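Local coordinates for protein AvrRpt2 (Erwinia amylovora, PDB 6HQZ) that probably acts as a papain-like (C70 family) cysteine protease that this plant pathogen delivers into host cells as a type III effector, at residues G19-C24 / H30-G35; S34-G39 / L59-N64; E65-V70 / P92-W97; Q139-A142 / A148-Y151. All coordinates share one frame; numbering follows the deposited sequence.

Contact 1: residues G19-C24 / H30-G35; sequences GCWYAC and HSISSG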
loop_
_atom_site.group_PDB
_atom_site.type_symbol
_atom_site.label_atom_id
_atom_site.label_comp_id
_atom_site.label_asym_id
_atom_site.label_seq_id
_atom_site.Cartn_x
_atom_site.Cartn_y
_atom_site.Cartn_z
ATOM N N GLY A 19 -11.884 -22.854 15.266
ATOM C CA GLY A 19 -12.827 -21.788 14.971
ATOM C C GLY A 19 -12.147 -20.540 14.448
ATOM O O GLY A 19 -12.760 -19.866 13.615
ATOM N N CYS A 20 -10.903 -20.237 14.871
ATOM C CA CYS A 20 -10.205 -19.028 14.423
ATOM C C CYS A 20 -9.851 -19.135 12.940
ATOM O O CYS A 20 -9.936 -18.134 12.219
ATOM C CB CYS A 20 -9.012 -18.644 15.302
ATOM S SG CYS A 20 -7.827 -19.965 15.451
ATOM N N TRP A 21 -9.547 -20.341 12.462
ATOM C CA TRP A 21 -9.321 -20.518 11.006
ATOM C C TRP A 21 -10.571 -20.129 10.161
ATOM O O TRP A 21 -10.473 -19.411 9.118
ATOM C CB TRP A 21 -8.854 -21.944 10.701
ATOM C CG TRP A 21 -9.001 -22.353 9.211
ATOM C CD1 TRP A 21 -10.069 -22.952 8.616
ATOM C CD2 TRP A 21 -8.039 -22.137 8.189
ATOM N NE1 TRP A 21 -9.820 -23.130 7.265
ATOM C CE2 TRP A 21 -8.566 -22.664 6.987
ATOM C CE3 TRP A 21 -6.755 -21.624 8.190
ATOM C CZ2 TRP A 21 -7.879 -22.618 5.786
ATOM C CZ3 TRP A 21 -6.064 -21.579 6.989
ATOM C CH2 TRP A 21 -6.622 -22.072 5.814
ATOM N N TYR A 22 -11.719 -20.623 10.587
ATOM C CA TYR A 22 -12.929 -20.412 9.780
ATOM C C TYR A 22 -13.312 -18.955 9.852
ATOM O O TYR A 22 -13.696 -18.367 8.815
ATOM C CB TYR A 22 -14.076 -21.321 10.186
ATOM C CG TYR A 22 -13.708 -22.772 9.992
ATOM C CD1 TYR A 22 -13.725 -23.340 8.712
ATOM C CD2 TYR A 22 -13.316 -23.584 11.061
ATOM C CE1 TYR A 22 -13.392 -24.672 8.498
ATOM C CE2 TYR A 22 -12.978 -24.926 10.861
ATOM C CZ TYR A 22 -13.036 -25.454 9.573
ATOM O OH TYR A 22 -12.698 -26.736 9.340
ATOM N N ALA A 23 -13.172 -18.369 11.039
ATOM C CA ALA A 23 -13.472 -16.959 11.174
ATOM C C ALA A 23 -12.557 -16.076 10.315
ATOM O O ALA A 23 -13.072 -15.170 9.622
ATOM C CB ALA A 23 -13.450 -16.511 12.616
ATOM N N CYS A 24 -11.238 -16.310 10.369
ATOM C CA CYS A 24 -10.286 -15.510 9.629
ATOM C C CYS A 24 -10.508 -15.673 8.110
ATOM O O CYS A 24 -10.462 -14.699 7.389
ATOM C CB CYS A 24 -8.827 -15.852 10.033
ATOM S SG CYS A 24 -8.447 -15.290 11.716
ATOM N N HIS A 30 -13.641 -15.631 1.990
ATOM C CA HIS A 30 -13.729 -17.049 1.562
ATOM C C HIS A 30 -14.701 -17.849 2.426
ATOM O O HIS A 30 -14.867 -17.587 3.631
ATOM C CB HIS A 30 -12.334 -17.713 1.655
ATOM C CG HIS A 30 -11.324 -17.142 0.705
ATOM N ND1 HIS A 30 -10.762 -17.877 -0.322
ATOM C CD2 HIS A 30 -10.812 -15.897 0.604
ATOM C CE1 HIS A 30 -9.948 -17.104 -1.017
ATOM N NE2 HIS A 30 -9.968 -15.895 -0.486
ATOM N N SER A 31 -15.351 -18.828 1.806
ATOM C CA SER A 31 -16.112 -19.855 2.497
ATOM C C SER A 31 -15.400 -21.138 2.226
ATOM O O SER A 31 -15.430 -21.670 1.130
ATOM C CB SER A 31 -17.536 -19.945 1.977
ATOM O OG SER A 31 -18.250 -18.860 2.501
ATOM N N ILE A 32 -14.743 -21.633 3.241
ATOM C CA ILE A 32 -13.912 -22.785 3.101
ATOM C C ILE A 32 -14.420 -23.777 4.130
ATOM O O ILE A 32 -14.358 -23.523 5.354
ATOM C CB ILE A 32 -12.423 -22.464 3.342
ATOM C CG1 ILE A 32 -11.986 -21.191 2.572
ATOM C CG2 ILE A 32 -11.578 -23.679 2.978
ATOM C CD1 ILE A 32 -10.521 -20.794 2.706
ATOM N N SER A 33 -14.841 -24.925 3.621
ATOM C CA SER A 33 -15.482 -25.955 4.408
ATOM C C SER A 33 -14.539 -26.859 5.219
ATOM O O SER A 33 -15.042 -27.724 5.941
ATOM C CB SER A 33 -16.254 -26.856 3.465
ATOM O OG SER A 33 -15.341 -27.714 2.806
ATOM N N SER A 34 -13.212 -26.728 5.053
ATOM C CA SER A 34 -12.248 -27.564 5.772
ATOM C C SER A 34 -10.959 -26.799 6.049
ATOM O O SER A 34 -10.695 -25.751 5.483
ATOM C CB SER A 34 -11.959 -28.849 4.994
ATOM O OG SER A 34 -11.274 -28.572 3.790
ATOM N N GLY A 35 -10.150 -27.327 6.947
ATOM C CA GLY A 35 -9.009 -26.581 7.428
ATOM C C GLY A 35 -7.905 -27.534 7.748
ATOM O O GLY A 35 -8.037 -28.742 7.554
#
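Helix 19-27 belongs to the papain-like fold, in which a helix of this kind carries the nucleophilic cysteine near its N-terminal end. Trp21 and Tyr22 of its first turns meet Ile32, Ser34 and Gly35 of the loop that follows. The Cys20-Trp21 pair at the start of the helix is as in papain-like proteases, consistent with Cys20 being the nucleophile. With CG anti to the backbone N (chi1 163°), the Trp21 indole reaches out to the loop. Its NE1 donates a hydrogen bond to Ser34 O at 3.3 Å. The bond is bent, with an N-H...O angle of 135°, and the donor stands above the carbonyl plane. Gly35 has no side chain, and its CA lies 3.5 Å from Trp21 NE1. Tyr22 CG sits beside the backbone N and anti to the carbonyl carbon (chi1 -62°), which brings its ring alongside the indole. Trp21 CD1 sits over the centre of the Tyr22 ring, 3.6 Å above its plane. The two rings touch each other, and both meet the loop. The Tyr22 ring edge faces the Ile32 carbonyl in plane, with Tyr22 CD1 3.4 Å from Ile32 O. Deeper in, Ile32 CD1 packs 4.4 Å from Trp21 CZ2.

Contact 2: residues S34-G39 / L59-N64; sequences SGPRLG and LRLMRN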
loop_
_atom_site.group_PDB
_atom_site.type_symbol
_atom_site.label_atom_id
_atom_site.label_comp_id
_atom_site.label_asym_id
_atom_site.label_seq_id
_atom_site.Cartn_x
_atom_site.Cartn_y
_atom_site.Cartn_z
ATOM N N SER A 34 -13.212 -26.728 5.053
ATOM C CA SER A 34 -12.248 -27.564 5.772
ATOM C C SER A 34 -10.959 -26.799 6.049
ATOM O O SER A 34 -10.695 -25.751 5.483
ATOM C CB SER A 34 -11.959 -28.849 4.994
ATOM O OG SER A 34 -11.274 -28.572 3.790
ATOM N N GLY A 35 -10.150 -27.327 6.947
ATOM C CA GLY A 35 -9.009 -26.581 7.428
ATOM C C GLY A 35 -7.905 -27.534 7.748
ATOM O O GLY A 35 -8.037 -28.742 7.554
ATOM N N PRO A 36 -6.810 -27.007 8.258
ATOM C CA PRO A 36 -5.703 -27.855 8.626
ATOM C C PRO A 36 -6.168 -28.966 9.560
ATOM O O PRO A 36 -7.028 -28.759 10.442
ATOM C CB PRO A 36 -4.760 -26.894 9.307
ATOM C CG PRO A 36 -5.096 -25.562 8.658
ATOM C CD PRO A 36 -6.573 -25.608 8.633
ATOM N N ARG A 37 -5.612 -30.132 9.320
ATOM C CA ARG A 37 -6.099 -31.357 9.909
ATOM C C ARG A 37 -5.622 -31.415 11.365
ATOM O O ARG A 37 -6.304 -31.938 12.256
ATOM C CB ARG A 37 -5.570 -32.533 9.085
ATOM C CG ARG A 37 -6.297 -33.852 9.303
ATOM C CD ARG A 37 -5.481 -35.061 8.850
ATOM N NE ARG A 37 -5.660 -36.203 9.772
ATOM C CZ ARG A 37 -4.973 -36.418 10.907
ATOM N NH1 ARG A 37 -4.014 -35.581 11.321
ATOM N NH2 ARG A 37 -5.247 -37.488 11.648
ATOM N N LEU A 38 -4.429 -30.878 11.606
ATOM C CA LEU A 38 -3.927 -30.786 12.963
ATOM C C LEU A 38 -4.160 -29.314 13.417
ATOM O O LEU A 38 -4.587 -28.425 12.638
ATOM C CB LEU A 38 -2.451 -31.270 13.073
ATOM C CG LEU A 38 -2.030 -32.739 12.793
ATOM C CD1 LEU A 38 -0.504 -32.870 12.845
ATOM C CD2 LEU A 38 -2.661 -33.801 13.713
ATOM N N GLY A 39 -3.888 -29.082 14.681
ATOM C CA GLY A 39 -4.120 -27.806 15.294
ATOM C C GLY A 39 -3.157 -26.718 14.903
ATOM O O GLY A 39 -2.281 -26.856 14.016
ATOM N N LEU A 59 -0.254 -25.996 1.790
ATOM C CA LEU A 59 -0.081 -25.616 0.375
ATOM C C LEU A 59 -1.263 -26.080 -0.474
ATOM O O LEU A 59 -1.750 -25.335 -1.342
ATOM C CB LEU A 59 1.258 -26.114 -0.209
ATOM C CG LEU A 59 2.458 -25.299 0.299
ATOM C CD1 LEU A 59 3.746 -25.889 -0.195
ATOM C CD2 LEU A 59 2.351 -23.812 -0.087
ATOM N N ARG A 60 -1.721 -27.297 -0.210
ATOM C CA ARG A 60 -2.917 -27.821 -0.876
ATOM C C ARG A 60 -4.159 -26.927 -0.667
ATOM O O ARG A 60 -4.872 -26.594 -1.624
ATOM C CB ARG A 60 -3.223 -29.229 -0.391
ATOM C CG ARG A 60 -4.413 -29.860 -1.105
ATOM C CD ARG A 60 -5.108 -30.875 -0.237
ATOM N NE ARG A 60 -4.344 -32.110 -0.199
ATOM C CZ ARG A 60 -4.863 -33.320 0.059
ATOM N NH1 ARG A 60 -6.165 -33.472 0.349
ATOM N NH2 ARG A 60 -4.079 -34.406 0.038
ATOM N N LEU A 61 -4.440 -26.582 0.576
ATOM C CA LEU A 61 -5.550 -25.662 0.884
ATOM C C LEU A 61 -5.433 -24.361 0.127
ATOM O O LEU A 61 -6.402 -23.906 -0.487
ATOM C CB LEU A 61 -5.648 -25.368 2.395
ATOM C CG LEU A 61 -6.553 -26.277 3.214
ATOM C CD1 LEU A 61 -6.166 -26.268 4.696
ATOM C CD2 LEU A 61 -8.008 -25.873 3.043
ATOM N N MET A 62 -4.232 -23.773 0.164
ATOM C CA MET A 62 -3.933 -22.522 -0.538
ATOM C C MET A 62 -4.253 -22.633 -2.057
ATOM O O MET A 62 -4.978 -21.777 -2.616
ATOM C CB MET A 62 -2.468 -22.109 -0.278
ATOM C CG MET A 62 -2.191 -21.633 1.131
ATOM S SD MET A 62 -0.440 -21.659 1.575
ATOM C CE MET A 62 0.232 -20.547 0.318
ATOM N N ARG A 63 -3.765 -23.701 -2.694
ATOM C CA ARG A 63 -4.032 -23.976 -4.102
ATOM C C ARG A 63 -5.532 -24.072 -4.343
ATOM O O ARG A 63 -6.050 -23.450 -5.250
ATOM C CB ARG A 63 -3.346 -25.276 -4.507
ATOM C CG ARG A 63 -3.469 -25.712 -5.972
ATOM C CD ARG A 63 -2.615 -26.946 -6.337
ATOM N NE ARG A 63 -1.334 -26.803 -5.659
ATOM C CZ ARG A 63 -0.926 -27.440 -4.542
ATOM N NH1 ARG A 63 -1.646 -28.422 -3.990
ATOM N NH2 ARG A 63 0.269 -27.133 -4.020
ATOM N N ASN A 64 -6.219 -24.834 -3.504
ATOM C CA ASN A 64 -7.656 -25.091 -3.644
ATOM C C ASN A 64 -8.585 -23.946 -3.360
ATOM O O ASN A 64 -9.689 -23.944 -3.921
ATOM C CB ASN A 64 -8.080 -26.283 -2.779
ATOM C CG ASN A 64 -7.575 -27.589 -3.352
ATOM O OD1 ASN A 64 -7.003 -27.592 -4.426
ATOM N ND2 ASN A 64 -7.768 -28.694 -2.647
#
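Leu61 pushes its two methyl groups against the backbone and ring of Ser34, Gly35 and Pro36. Its CD1 lies over the Gly35-Pro36 peptide link, 3.7 Å from Gly35 C and equally far from Pro36 N. The same methyl, Leu61 CD1, is 4.0 Å from Pro36 CD, and the two side chains cross at about a right angle. On the other branch, Leu61 CD2 touches Ser34 O at 3.6 Å. A chi1 of -91°, well off the staggered value, fits this side chain against the loop. No hydrogen bond crosses between the segments, so one forked side chain makes the whole contact by van der Waals packing. A second shell surrounds both sides. Ser34 O also accepts the bent Trp21 bond, and the indole packs on Pro36. On the helix, Leu59 O accepts from Arg63 N at 2.9 Å, a regular turn that includes Leu61. Pro36 and Leu38 rest on Gln54, about two turns before Leu61 in helix 49-65. Residues 34-39 end the loop between helices 19-27 and 40-45, with Gly39 as the N-cap of the latter. They pack on helix 49-65 shortly before that helix ends and strand 67-69 begins.

Contact 3: residues E65-V70 / P92-W97; sequences ENLAEV and PIMFGW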
loop_
_atom_site.group_PDB
_atom_site.type_symbol
_atom_site.label_atom_id
_atom_site.label_comp_id
_atom_site.label_asym_id
_atom_site.label_seq_id
_atom_site.Cartn_x
_atom_site.Cartn_y
_atom_site.Cartn_z
ATOM N N GLU A 65 -8.167 -22.997 -2.522
ATOM C CA GLU A 65 -9.039 -21.916 -2.100
ATOM C C GLU A 65 -8.519 -20.558 -2.443
ATOM O O GLU A 65 -9.000 -19.598 -1.881
ATOM C CB GLU A 65 -9.225 -21.953 -0.591
ATOM C CG GLU A 65 -9.669 -23.288 -0.052
ATOM C CD GLU A 65 -11.024 -23.692 -0.568
ATOM O OE1 GLU A 65 -11.826 -22.816 -0.986
ATOM O OE2 GLU A 65 -11.286 -24.896 -0.540
ATOM N N ASN A 66 -7.529 -20.478 -3.323
ATOM C CA ASN A 66 -7.001 -19.204 -3.799
ATOM C C ASN A 66 -6.540 -18.286 -2.673
ATOM O O ASN A 66 -6.942 -17.116 -2.545
ATOM C CB ASN A 66 -8.024 -18.531 -4.691
ATOM C CG ASN A 66 -8.508 -19.462 -5.778
ATOM O OD1 ASN A 66 -9.666 -19.845 -5.800
ATOM N ND2 ASN A 66 -7.598 -19.867 -6.671
ATOM N N LEU A 67 -5.692 -18.852 -1.837
ATOM C CA LEU A 67 -4.982 -18.094 -0.820
ATOM C C LEU A 67 -3.499 -18.149 -1.191
ATOM O O LEU A 67 -3.054 -19.048 -1.903
ATOM C CB LEU A 67 -5.222 -18.694 0.549
ATOM C CG LEU A 67 -6.625 -18.743 1.167
ATOM C CD1 LEU A 67 -6.519 -19.585 2.432
ATOM C CD2 LEU A 67 -7.119 -17.370 1.593
ATOM N N ALA A 68 -2.770 -17.132 -0.779
ATOM C CA ALA A 68 -1.344 -17.042 -0.947
ATOM C C ALA A 68 -0.675 -16.449 0.283
ATOM O O ALA A 68 -1.311 -15.783 1.113
ATOM C CB ALA A 68 -1.003 -16.184 -2.149
ATOM N N GLU A 69 0.626 -16.686 0.352
ATOM C CA GLU A 69 1.417 -16.280 1.513
ATOM C C GLU A 69 2.363 -15.162 1.201
ATOM O O GLU A 69 2.851 -15.027 0.084
ATOM C CB GLU A 69 2.192 -17.447 2.091
ATOM C CG GLU A 69 3.298 -18.037 1.209
ATOM C CD GLU A 69 3.707 -19.454 1.603
ATOM O OE1 GLU A 69 3.039 -20.131 2.446
ATOM O OE2 GLU A 69 4.737 -19.892 1.102
ATOM N N VAL A 70 2.616 -14.380 2.207
ATOM C CA VAL A 70 3.564 -13.281 2.129
ATOM C C VAL A 70 4.981 -13.814 2.348
ATOM O O VAL A 70 5.204 -14.529 3.325
ATOM C CB VAL A 70 3.269 -12.299 3.271
ATOM C CG1 VAL A 70 4.336 -11.192 3.279
ATOM C CG2 VAL A 70 1.868 -11.717 3.171
ATOM N N PRO A 92 -6.840 -7.729 3.370
ATOM C CA PRO A 92 -6.550 -8.259 4.718
ATOM C C PRO A 92 -5.700 -9.552 4.740
ATOM O O PRO A 92 -5.740 -10.420 3.810
ATOM C CB PRO A 92 -7.928 -8.522 5.304
ATOM C CG PRO A 92 -8.872 -8.537 4.168
ATOM C CD PRO A 92 -8.263 -7.778 3.014
ATOM N N ILE A 93 -4.935 -9.671 5.788
ATOM C CA ILE A 93 -3.934 -10.737 5.867
ATOM C C ILE A 93 -4.131 -11.495 7.204
ATOM O O ILE A 93 -4.115 -10.906 8.291
ATOM C CB ILE A 93 -2.518 -10.158 5.864
ATOM C CG1 ILE A 93 -2.208 -9.476 4.570
ATOM C CG2 ILE A 93 -1.476 -11.256 6.122
ATOM C CD1 ILE A 93 -1.035 -8.523 4.650
ATOM N N MET A 94 -4.351 -12.790 7.086
ATOM C CA MET A 94 -4.491 -13.604 8.298
ATOM C C MET A 94 -3.138 -14.146 8.736
ATOM O O MET A 94 -2.406 -14.749 7.926
ATOM C CB MET A 94 -5.490 -14.726 8.166
ATOM C CG MET A 94 -5.335 -15.718 7.098
ATOM S SD MET A 94 -6.780 -16.844 7.094
ATOM C CE MET A 94 -5.928 -18.351 6.692
ATOM N N PHE A 95 -2.862 -13.928 10.016
ATOM C CA PHE A 95 -1.568 -14.253 10.618
ATOM C C PHE A 95 -1.711 -15.131 11.849
ATOM O O PHE A 95 -2.626 -15.004 12.697
ATOM C CB PHE A 95 -0.741 -12.988 10.947
ATOM C CG PHE A 95 -1.279 -12.138 12.036
ATOM C CD1 PHE A 95 -2.245 -11.204 11.743
ATOM C CD2 PHE A 95 -0.779 -12.180 13.312
ATOM C CE1 PHE A 95 -2.724 -10.343 12.704
ATOM C CE2 PHE A 95 -1.230 -11.296 14.279
ATOM C CZ PHE A 95 -2.220 -10.402 13.985
ATOM N N GLY A 96 -0.721 -16.018 11.942
ATOM C CA GLY A 96 -0.531 -16.915 13.073
ATOM C C GLY A 96 0.427 -16.300 14.031
ATOM O O GLY A 96 1.473 -15.826 13.607
ATOM N N TRP A 97 0.113 -16.348 15.333
ATOM C CA TRP A 97 0.993 -15.760 16.350
ATOM C C TRP A 97 0.856 -16.411 17.673
ATOM O O TRP A 97 -0.134 -17.064 17.958
ATOM C CB TRP A 97 0.750 -14.257 16.492
ATOM C CG TRP A 97 -0.599 -13.873 16.982
ATOM C CD1 TRP A 97 -1.791 -13.918 16.302
ATOM C CD2 TRP A 97 -0.900 -13.284 18.273
ATOM N NE1 TRP A 97 -2.789 -13.399 17.089
ATOM C CE2 TRP A 97 -2.266 -12.954 18.265
ATOM C CE3 TRP A 97 -0.130 -12.929 19.375
ATOM C CZ2 TRP A 97 -2.880 -12.377 19.333
ATOM C CZ3 TRP A 97 -0.744 -12.291 20.452
ATOM C CH2 TRP A 97 -2.115 -12.051 20.430
#
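Leu67 and Val70 reach past an intervening strand to Met94 and Ile93. Helix 49-65 closes just before them. Asn66 has positive phi (55°) and completes a Schellman motif with two bonds back into the last helical turn, so the chain swings directly into strand 67-69. Leu67 is the first residue to touch. Its side chain points toward the other segment, and Leu67 CD1 comes to 4.5 Å from Met94 CE. Met94 sets off to one side, but its end comes nearer. Its chi2 is extended, and a chi3 of -143°, off the staggered value, carries CE to the leucine methyl. Ala68 pairs its backbone with Tyr151 of the middle strand, 149-152, instead of meeting segment 92-97. Glu69 points away and forms a salt bridge with Arg55 of helix 49-65. Val70 turns toward Ile93, and Val70 CG2 lies 4.5 Å from Ile93 CG2. Ile93 and Met94 are consecutive strand residues, so the two contacts lie on opposite faces of the sheet. Met94 also packs on Trp21 and Cys24 of helix 19-27, and Ile93 on Met149. No hydrogen bond links the segments. Strand 149-152 supplies the bonds instead, pairing Val70 with Met149 and Met94 with Leu150. Both contacts are buried and rather loose. This is next-nearest-strand packing in the antiparallel sheet of the papain-like fold, with strand 67-69 at one edge and its Leu67-Met94 face turned to helix 19-27.

Contact 4: residues Q139-A142 / A148-Y151; sequences QRLA and AMLY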
loop_
_atom_site.group_PDB
_atom_site.type_symbol
_atom_site.label_atom_id
_atom_site.label_comp_id
_atom_site.label_asym_id
_atom_site.label_seq_id
_atom_site.Cartn_x
_atom_site.Cartn_y
_atom_site.Cartn_z
ATOM N N GLN A 139 7.657 -9.961 17.374
ATOM C CA GLN A 139 8.153 -10.969 18.339
ATOM C C GLN A 139 7.377 -12.271 18.261
ATOM O O GLN A 139 7.960 -13.330 18.437
ATOM C CB GLN A 139 8.000 -10.469 19.745
ATOM C CG GLN A 139 8.456 -11.486 20.797
ATOM C CD GLN A 139 8.144 -10.962 22.190
ATOM O OE1 GLN A 139 7.950 -9.747 22.372
ATOM N NE2 GLN A 139 8.081 -11.867 23.178
ATOM N N ARG A 140 6.089 -12.164 17.965
ATOM C CA ARG A 140 5.165 -13.306 18.163
ATOM C C ARG A 140 4.648 -13.933 16.915
ATOM O O ARG A 140 4.071 -14.994 16.989
ATOM C CB ARG A 140 4.000 -12.840 19.027
ATOM C CG ARG A 140 4.476 -12.317 20.366
ATOM C CD ARG A 140 3.341 -11.900 21.263
ATOM N NE ARG A 140 3.889 -11.662 22.599
ATOM C CZ ARG A 140 4.283 -12.642 23.410
ATOM N NH1 ARG A 140 4.120 -13.938 23.061
ATOM N NH2 ARG A 140 4.840 -12.344 24.570
ATOM N N LEU A 141 4.925 -13.344 15.754
ATOM C CA LEU A 141 4.526 -13.930 14.496
ATOM C C LEU A 141 5.144 -15.295 14.294
ATOM O O LEU A 141 6.267 -15.573 14.805
ATOM C CB LEU A 141 4.966 -13.024 13.315
ATOM C CG LEU A 141 4.537 -13.446 11.926
ATOM C CD1 LEU A 141 3.028 -13.417 11.684
ATOM C CD2 LEU A 141 5.222 -12.526 10.911
ATOM N N ALA A 142 4.407 -16.161 13.621
ATOM C CA ALA A 142 4.898 -17.512 13.316
ATOM C C ALA A 142 6.030 -17.592 12.269
ATOM O O ALA A 142 5.904 -18.300 11.323
ATOM C CB ALA A 142 3.731 -18.380 12.879
ATOM N N ALA A 148 2.950 -18.101 7.568
ATOM C CA ALA A 148 2.644 -17.291 8.715
ATOM C C ALA A 148 1.560 -16.238 8.416
ATOM O O ALA A 148 0.768 -15.930 9.316
ATOM C CB ALA A 148 3.909 -16.656 9.265
ATOM N N MET A 149 1.527 -15.714 7.172
ATOM C CA MET A 149 0.680 -14.578 6.806
ATOM C C MET A 149 0.065 -14.932 5.468
ATOM O O MET A 149 0.812 -15.067 4.476
ATOM C CB MET A 149 1.568 -13.337 6.661
ATOM C CG MET A 149 2.008 -12.735 8.033
ATOM S SD MET A 149 3.234 -11.474 7.756
ATOM C CE MET A 149 2.260 -10.193 7.077
ATOM N N LEU A 150 -1.258 -15.144 5.454
ATOM C CA LEU A 150 -1.982 -15.544 4.291
ATOM C C LEU A 150 -2.930 -14.448 3.830
ATOM O O LEU A 150 -3.504 -13.699 4.636
ATOM C CB LEU A 150 -2.778 -16.823 4.517
ATOM C CG LEU A 150 -1.988 -18.108 4.728
ATOM C CD1 LEU A 150 -2.945 -19.269 4.971
ATOM C CD2 LEU A 150 -1.087 -18.468 3.551
ATOM N N TYR A 151 -3.110 -14.394 2.513
ATOM C CA TYR A 151 -4.035 -13.417 1.921
ATOM C C TYR A 151 -4.827 -14.021 0.796
ATOM O O TYR A 151 -4.458 -15.114 0.288
ATOM C CB TYR A 151 -3.270 -12.159 1.484
ATOM C CG TYR A 151 -2.264 -12.352 0.349
ATOM C CD1 TYR A 151 -2.655 -12.223 -0.999
ATOM C CD2 TYR A 151 -0.906 -12.607 0.630
ATOM C CE1 TYR A 151 -1.727 -12.400 -2.030
ATOM C CE2 TYR A 151 0.016 -12.763 -0.382
ATOM C CZ TYR A 151 -0.401 -12.678 -1.691
ATOM O OH TYR A 151 0.543 -12.829 -2.615
#
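Leu141 and Met149 lay their side chains across each other at about a right angle. Leu141 follows the last turn of helix 134-140. Its CG is anti to the backbone N (chi1 -176°), and chi2 of 65° spreads the two methyls over the methionine. Leu141 CD1 meets Met149 CG at 3.9 Å, and Leu141 CD2 meets Met149 SD, also at 3.9 Å. Each branch of the leucine thus touches a different part of the thioether chain. Met149 puts CG anti to its own carbonyl carbon, keeps chi2 extended and bends at chi3 (72°), which turns its CE aside beyond the sulfur. Next to this pair, Ala148 CB is 4.1 Å from Leu141 CD1. The same methyl, Ala148 CB, touches Ala142 CB at 4.0 Å. Ala148 CB also comes within 3.3 Å of Ala142 O, a close approach of a methyl to a carbonyl oxygen. Phe78 and Phe95 pack on both Leu141 and Met149 and extend the apolar cluster. Ala142 and Ala148 each form a backbone hydrogen bond with Gly96 of strand 93-98, which sets them side by side. No hydrogen bond runs between the two segments. Their cohesion therefore comes from shape fit and burial of methyl and thioether groups, while the shared strand supplies the directional bonds.

Overall arrangement
The four contacts are linked through shared or touching residues. Contacts 1 and 2 share Ser34 and Gly35, and their centres are 10 Å apart. Leu61 CD1 packs 4.2 Å from Trp21 CZ2, so helix 49-65 meets helix 19-27 at that ring. Contact 3 lies 12 Å from each of them, centre to centre. Contacts 3 and 4 are 8 Å apart between centres and share the sheet. In contact 4, Leu141 and Met149 pack with Phe95 and Ile93 on the sheet face opposite Met94. Contact 4 also touches contact 2, with Met62 SD 3.8 Å from Leu150 CD2. Its centre is about 17 Å from that of contact 1, which includes the start of helix 19-27, where papain-like proteases carry the nucleophile.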